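Local coordinates for osmotically inducible lipoprotein OsmE (Pseudomonas aeruginosa PAO1, PDB 4DM5), which is of unknown function but is a putative osmotically inducible lipoprotein with a BamE-type domain, consistent with a role at the bacterial membrane, at residues P19-V24 / Q65-S70; G38-T43 / S52-I57. All blocks are in the same frame, centred on the assembly; numbering follows the deposited sequence.

Contact 1: residues P19-V24 / Q65-S70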
loop_
_atom_site.group_PDB
_atom_site.type_symbol
_atom_site.label_atom_id
_atom_site.label_comp_id
_atom_site.label_asym_id
_atom_site.label_seq_id
_atom_site.Cartn_x
_atom_site.Cartn_y
_atom_site.Cartn_z
ATOM N N PRO A 19 3.004 7.005 8.760
ATOM C CA PRO A 19 3.067 5.648 9.308
ATOM C C PRO A 19 3.055 4.517 8.263
ATOM O O PRO A 19 3.831 3.538 8.420
ATOM C CB PRO A 19 1.816 5.520 10.220
ATOM C CG PRO A 19 1.629 6.955 10.630
ATOM C CD PRO A 19 2.000 7.843 9.420
ATOM N N LEU A 20 2.253 4.674 7.183
ATOM C CA LEU A 20 2.275 3.662 6.163
ATOM C C LEU A 20 3.621 3.454 5.486
ATOM O O LEU A 20 3.965 2.358 4.989
ATOM C CB LEU A 20 1.260 3.953 5.086
ATOM C CG LEU A 20 -0.143 3.571 5.640
ATOM C CD1 LEU A 20 -1.155 4.302 4.721
ATOM C CD2 LEU A 20 -0.443 2.022 5.715
ATOM N N VAL A 21 4.387 4.538 5.432
ATOM C CA VAL A 21 5.691 4.555 4.761
ATOM C C VAL A 21 6.733 4.179 5.782
ATOM O O VAL A 21 7.638 3.364 5.453
ATOM C CB VAL A 21 5.967 5.980 4.257
ATOM C CG1 VAL A 21 7.386 6.062 3.646
ATOM C CG2 VAL A 21 4.947 6.294 3.218
ATOM N N LYS A 22 6.735 4.750 6.986
ATOM C CA LYS A 22 7.796 4.550 7.885
ATOM C C LYS A 22 7.726 3.205 8.629
ATOM O O LYS A 22 8.795 2.603 8.973
ATOM C CB LYS A 22 7.745 5.688 8.887
ATOM C CG LYS A 22 9.022 5.711 9.756
ATOM C CD LYS A 22 8.994 7.029 10.478
ATOM C CE LYS A 22 7.978 6.958 11.589
ATOM N NZ LYS A 22 8.624 6.506 12.866
ATOM N N ASP A 23 6.476 2.729 8.872
ATOM C CA ASP A 23 6.382 1.659 9.881
ATOM C C ASP A 23 5.920 0.315 9.330
ATOM O O ASP A 23 6.001 -0.703 10.078
ATOM C CB ASP A 23 5.384 2.024 10.938
ATOM C CG ASP A 23 5.821 3.265 11.697
ATOM O OD1 ASP A 23 7.045 3.492 11.929
ATOM O OD2 ASP A 23 4.881 4.009 12.078
ATOM N N VAL A 24 5.399 0.270 8.105
ATOM C CA VAL A 24 4.926 -1.015 7.550
ATOM C C VAL A 24 6.097 -1.833 7.085
ATOM O O VAL A 24 6.909 -1.314 6.270
ATOM C CB VAL A 24 3.909 -0.800 6.426
ATOM C CG1 VAL A 24 3.597 -2.091 5.617
ATOM C CG2 VAL A 24 2.636 -0.212 6.978
ATOM N N GLN A 65 -1.112 11.789 -2.269
ATOM C CA GLN A 65 -0.310 10.853 -2.969
ATOM C C GLN A 65 -0.889 9.442 -2.737
ATOM O O GLN A 65 -0.974 8.956 -1.606
ATOM C CB GLN A 65 1.036 10.875 -2.326
ATOM C CG GLN A 65 2.043 9.898 -2.861
ATOM C CD GLN A 65 2.178 9.909 -4.329
ATOM O OE1 GLN A 65 2.464 11.068 -4.892
ATOM N NE2 GLN A 65 1.881 8.815 -5.017
ATOM N N PRO A 66 -1.237 8.747 -3.805
ATOM C CA PRO A 66 -1.678 7.354 -3.674
ATOM C C PRO A 66 -0.555 6.497 -3.078
ATOM O O PRO A 66 0.641 6.680 -3.319
ATOM C CB PRO A 66 -1.962 6.935 -5.100
ATOM C CG PRO A 66 -2.452 8.245 -5.714
ATOM C CD PRO A 66 -1.412 9.200 -5.199
ATOM N N PHE A 67 -0.976 5.462 -2.328
ATOM C CA PHE A 67 -0.057 4.528 -1.752
ATOM C C PHE A 67 -0.786 3.194 -1.656
ATOM O O PHE A 67 -2.009 3.168 -1.446
ATOM C CB PHE A 67 0.357 4.986 -0.345
ATOM C CG PHE A 67 1.568 4.272 0.165
ATOM C CD1 PHE A 67 2.868 4.623 -0.204
ATOM C CD2 PHE A 67 1.404 3.303 1.163
ATOM C CE1 PHE A 67 3.939 3.959 0.339
ATOM C CE2 PHE A 67 2.513 2.627 1.673
ATOM C CZ PHE A 67 3.829 2.960 1.262
ATOM N N TYR A 68 -0.053 2.121 -1.676
ATOM C CA TYR A 68 -0.658 0.752 -1.492
ATOM C C TYR A 68 0.200 -0.036 -0.522
ATOM O O TYR A 68 1.418 0.171 -0.391
ATOM C CB TYR A 68 -0.830 0.002 -2.808
ATOM C CG TYR A 68 0.373 -0.711 -3.274
ATOM C CD1 TYR A 68 0.743 -1.988 -2.853
ATOM C CD2 TYR A 68 1.286 -0.050 -4.175
ATOM C CE1 TYR A 68 1.897 -2.635 -3.184
ATOM C CE2 TYR A 68 2.447 -0.727 -4.606
ATOM C CZ TYR A 68 2.791 -1.989 -4.067
ATOM O OH TYR A 68 3.921 -2.654 -4.479
ATOM N N VAL A 69 -0.454 -1.020 0.095
ATOM C CA VAL A 69 0.273 -2.128 0.706
ATOM C C VAL A 69 -0.322 -3.462 0.216
ATOM O O VAL A 69 -1.573 -3.562 0.174
ATOM C CB VAL A 69 0.077 -2.074 2.268
ATOM C CG1 VAL A 69 0.811 -3.248 2.937
ATOM C CG2 VAL A 69 0.632 -0.759 2.826
ATOM N N SER A 70 0.553 -4.322 -0.280
ATOM C CA SER A 70 0.047 -5.624 -0.765
ATOM C C SER A 70 0.474 -6.720 0.163
ATOM O O SER A 70 1.497 -6.643 0.877
ATOM C CB SER A 70 0.547 -5.880 -2.187
ATOM O OG SER A 70 1.979 -6.022 -2.253
#

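Contact 2: residues G38-T43 / S52-I57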
loop_
_atom_site.group_PDB
_atom_site.type_symbol
_atom_site.label_atom_id
_atom_site.label_comp_id
_atom_site.label_asym_id
_atom_site.label_seq_id
_atom_site.Cartn_x
_atom_site.Cartn_y
_atom_site.Cartn_z
ATOM N N GLY A 38 -4.568 2.932 9.554
ATOM C CA GLY A 38 -6.005 3.324 9.557
ATOM C C GLY A 38 -6.778 2.732 8.393
ATOM O O GLY A 38 -6.274 1.742 7.725
ATOM N N THR A 39 -8.020 3.178 8.232
ATOM C CA THR A 39 -8.904 2.596 7.242
ATOM C C THR A 39 -8.430 2.862 5.800
ATOM O O THR A 39 -8.190 3.999 5.428
ATOM C CB THR A 39 -10.306 3.194 7.405
ATOM O OG1 THR A 39 -10.672 2.937 8.753
ATOM C CG2 THR A 39 -11.291 2.510 6.473
ATOM N N PRO A 40 -8.198 1.782 5.049
ATOM C CA PRO A 40 -7.936 2.015 3.612
ATOM C C PRO A 40 -8.965 2.736 2.869
ATOM O O PRO A 40 -10.203 2.650 3.193
ATOM C CB PRO A 40 -7.684 0.621 2.997
ATOM C CG PRO A 40 -7.467 -0.287 4.190
ATOM C CD PRO A 40 -8.266 0.353 5.388
ATOM N N SER A 41 -8.582 3.512 1.865
ATOM C CA SER A 41 -9.606 3.988 0.898
ATOM C C SER A 41 -10.357 2.855 0.256
ATOM O O SER A 41 -11.570 2.906 0.055
ATOM C CB SER A 41 -8.979 4.831 -0.202
ATOM O OG SER A 41 -8.326 5.877 0.444
ATOM N N GLY A 42 -9.657 1.770 -0.015
ATOM C CA GLY A 42 -10.203 0.616 -0.638
ATOM C C GLY A 42 -9.380 -0.653 -0.437
ATOM O O GLY A 42 -8.215 -0.575 -0.110
ATOM N N THR A 43 -9.971 -1.834 -0.543
ATOM C CA THR A 43 -9.302 -3.093 -0.462
ATOM C C THR A 43 -9.763 -3.891 -1.655
ATOM O O THR A 43 -10.918 -3.657 -2.164
ATOM C CB THR A 43 -9.329 -3.848 0.893
ATOM O OG1 THR A 43 -9.060 -3.007 2.006
ATOM C CG2 THR A 43 -8.393 -4.917 0.976
ATOM N N SER A 52 -3.891 -9.840 -1.533
ATOM C CA SER A 52 -4.813 -8.792 -1.547
ATOM C C SER A 52 -4.033 -7.469 -1.445
ATOM O O SER A 52 -2.821 -7.470 -1.316
ATOM C CB SER A 52 -5.714 -8.827 -0.387
ATOM O OG SER A 52 -4.930 -8.772 0.749
ATOM N N CYS A 53 -4.744 -6.410 -1.669
ATOM C CA CYS A 53 -4.044 -5.089 -1.749
ATOM C C CYS A 53 -4.939 -4.044 -1.050
ATOM O O CYS A 53 -6.140 -3.972 -1.251
ATOM C CB CYS A 53 -3.823 -4.743 -3.212
ATOM S SG CYS A 53 -2.796 -3.268 -3.425
ATOM N N ASN A 54 -4.309 -3.156 -0.266
ATOM C CA ASN A 54 -5.017 -2.020 0.314
ATOM C C ASN A 54 -4.579 -0.725 -0.332
ATOM O O ASN A 54 -3.346 -0.496 -0.515
ATOM C CB ASN A 54 -4.582 -1.853 1.798
ATOM C CG ASN A 54 -5.054 -2.972 2.777
ATOM O OD1 ASN A 54 -5.819 -3.827 2.366
ATOM N ND2 ASN A 54 -4.625 -2.913 4.029
ATOM N N SER A 55 -5.560 0.088 -0.683
ATOM C CA SER A 55 -5.195 1.392 -1.384
ATOM C C SER A 55 -5.407 2.493 -0.386
ATOM O O SER A 55 -6.432 2.522 0.363
ATOM C CB SER A 55 -6.092 1.712 -2.563
ATOM O OG SER A 55 -5.830 0.901 -3.673
ATOM N N TYR A 56 -4.541 3.525 -0.422
ATOM C CA TYR A 56 -4.645 4.721 0.466
ATOM C C TYR A 56 -4.365 5.966 -0.300
ATOM O O TYR A 56 -3.803 5.905 -1.464
ATOM C CB TYR A 56 -3.589 4.653 1.575
ATOM C CG TYR A 56 -3.591 3.331 2.347
ATOM C CD1 TYR A 56 -4.335 3.256 3.516
ATOM C CD2 TYR A 56 -2.881 2.245 1.934
ATOM C CE1 TYR A 56 -4.347 2.077 4.272
ATOM C CE2 TYR A 56 -2.852 1.010 2.647
ATOM C CZ TYR A 56 -3.592 0.968 3.857
ATOM O OH TYR A 56 -3.591 -0.147 4.628
ATOM N N ILE A 57 -4.805 7.085 0.276
ATOM C CA ILE A 57 -4.323 8.359 -0.245
ATOM C C ILE A 57 -3.594 8.978 0.952
ATOM O O ILE A 57 -4.186 9.277 1.993
ATOM C CB ILE A 57 -5.516 9.270 -0.657
ATOM C CG1 ILE A 57 -6.287 8.616 -1.804
ATOM C CG2 ILE A 57 -4.941 10.676 -0.933
ATOM C CD1 ILE A 57 -5.588 8.528 -3.141
HETATM O O HOH W 1 -3.867 0.582 7.256
HETATM O O HOH W 2 -6.394 6.450 2.665
HETATM O O HOH W 3 -8.078 -4.274 4.528
#

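Contact 1: residues P19-V24 / Q65-S70
Phe67 packs against the short helix 19-22, meeting both Leu20 and Val21, so that helix packs onto one face of the antiparallel sheet of this BamE-type domain. The tight part is the Phe67 ring, where chi1 of -165° sets CG anti to the backbone N. Phe67 CE2 lies 3.6 Å from Leu20 O and 3.9 Å from Leu20 CB. Val21 CG2 comes in obliquely from the same side of the ring plane as Leu20, 3.8 Å from Phe67 CE1, in an off-centre CH-pi contact 4.3 Å from the ring centroid. Phe82 meets the same ring edge-to-face, and Leu20 also touches Leu58 of the neighbouring strand. No hydrogen bond crosses between the two segments; the contacts are mostly between apolar side chains. The other side of the helix is looser and more open to solvent: Lys22 is exposed, and its NZ stands 3.5 Å from Asp23 OD1 in a salt bridge within 19-24, well clear of residues 65-70. Further along strand 63-71, the methyls are spaced more widely. Leu20 CD2 is 4.2 Å from Val69 CG2, while Val24 CG1 meets Val69 CG1 tip to tip at 4.0 Å.

Contact 2: residues G38-T43 / S52-I57
Pro40 sits against Tyr56 and Asn54, its ring carbons spread over two side chains of the adjacent strand. Its CA lies 3.6 Å from Tyr56 CE1, an oblique approach, with CB next to the same ring atom, while CG crosses to the Asn54 amide, 3.9 Å from ND2. Farther along, Thr43 and Asn54 lie side by side and point the same way. With CG2 anti to its backbone N (chi1 -45° to OG1), Thr43 brings that methyl 3.1 Å from Asn54 OD1, a close approach.

The backbones pair as the antiparallel hairpin of strands 42-45 and 52-60, which opens with a classic beta bulge: Ser41 and Gly42 both face Ser55. Ser55 O receives two weak bonds, from Ser41 N, bent to 115°, and from Gly42 N, long at 3.3 Å. The return bond from Ser55 N to Gly42 O is short and nearly straight (178°).

One layer out, Asn54 ND2 donates to Tyr56 OH at 3.0 Å, which ties the amide to the phenol. That hydroxyl in turn donates to a water that itself donates to Gly38 O; the same carbonyl oxygen lies at the edge of the Tyr56 ring, in its plane. A second water joins Ser41 OG to Ile57 N, and a third donates to Asn54 OD1 and also bonds Thr43 OG1. Val33 of helix 30-37 touches both Asn54 and Tyr56, and Leu34 touches Pro40. Toward the C-terminal helix, Ser55 OG bonds Cys85 N, and Cys53 SG is joined to Cys85 SG by a disulfide.

From the N terminus the chain passes helix 12-15 and then helix 19-22, whose partner in contact 1 is strand 63-71, so contact 1 closes a loop of 40 residues. Inside that loop come helix 30-37 and then the hairpin of strands 42-45 and 52-60, where contact 2 closes a much shorter loop of eight residues; the two contacts therefore nest and do not cross. Strands 52-60 and 63-71 are neighbours in the sheet, and they join the contacts directly: Phe67 O lies 2.8 Å from Tyr56 N and Val69 O 2.8 Å from Asn54 N, both probable hydrogen bonds. Leu20 CD1 also packs 3.5 Å from Tyr56 CG, bringing helix 19-22 onto both strands.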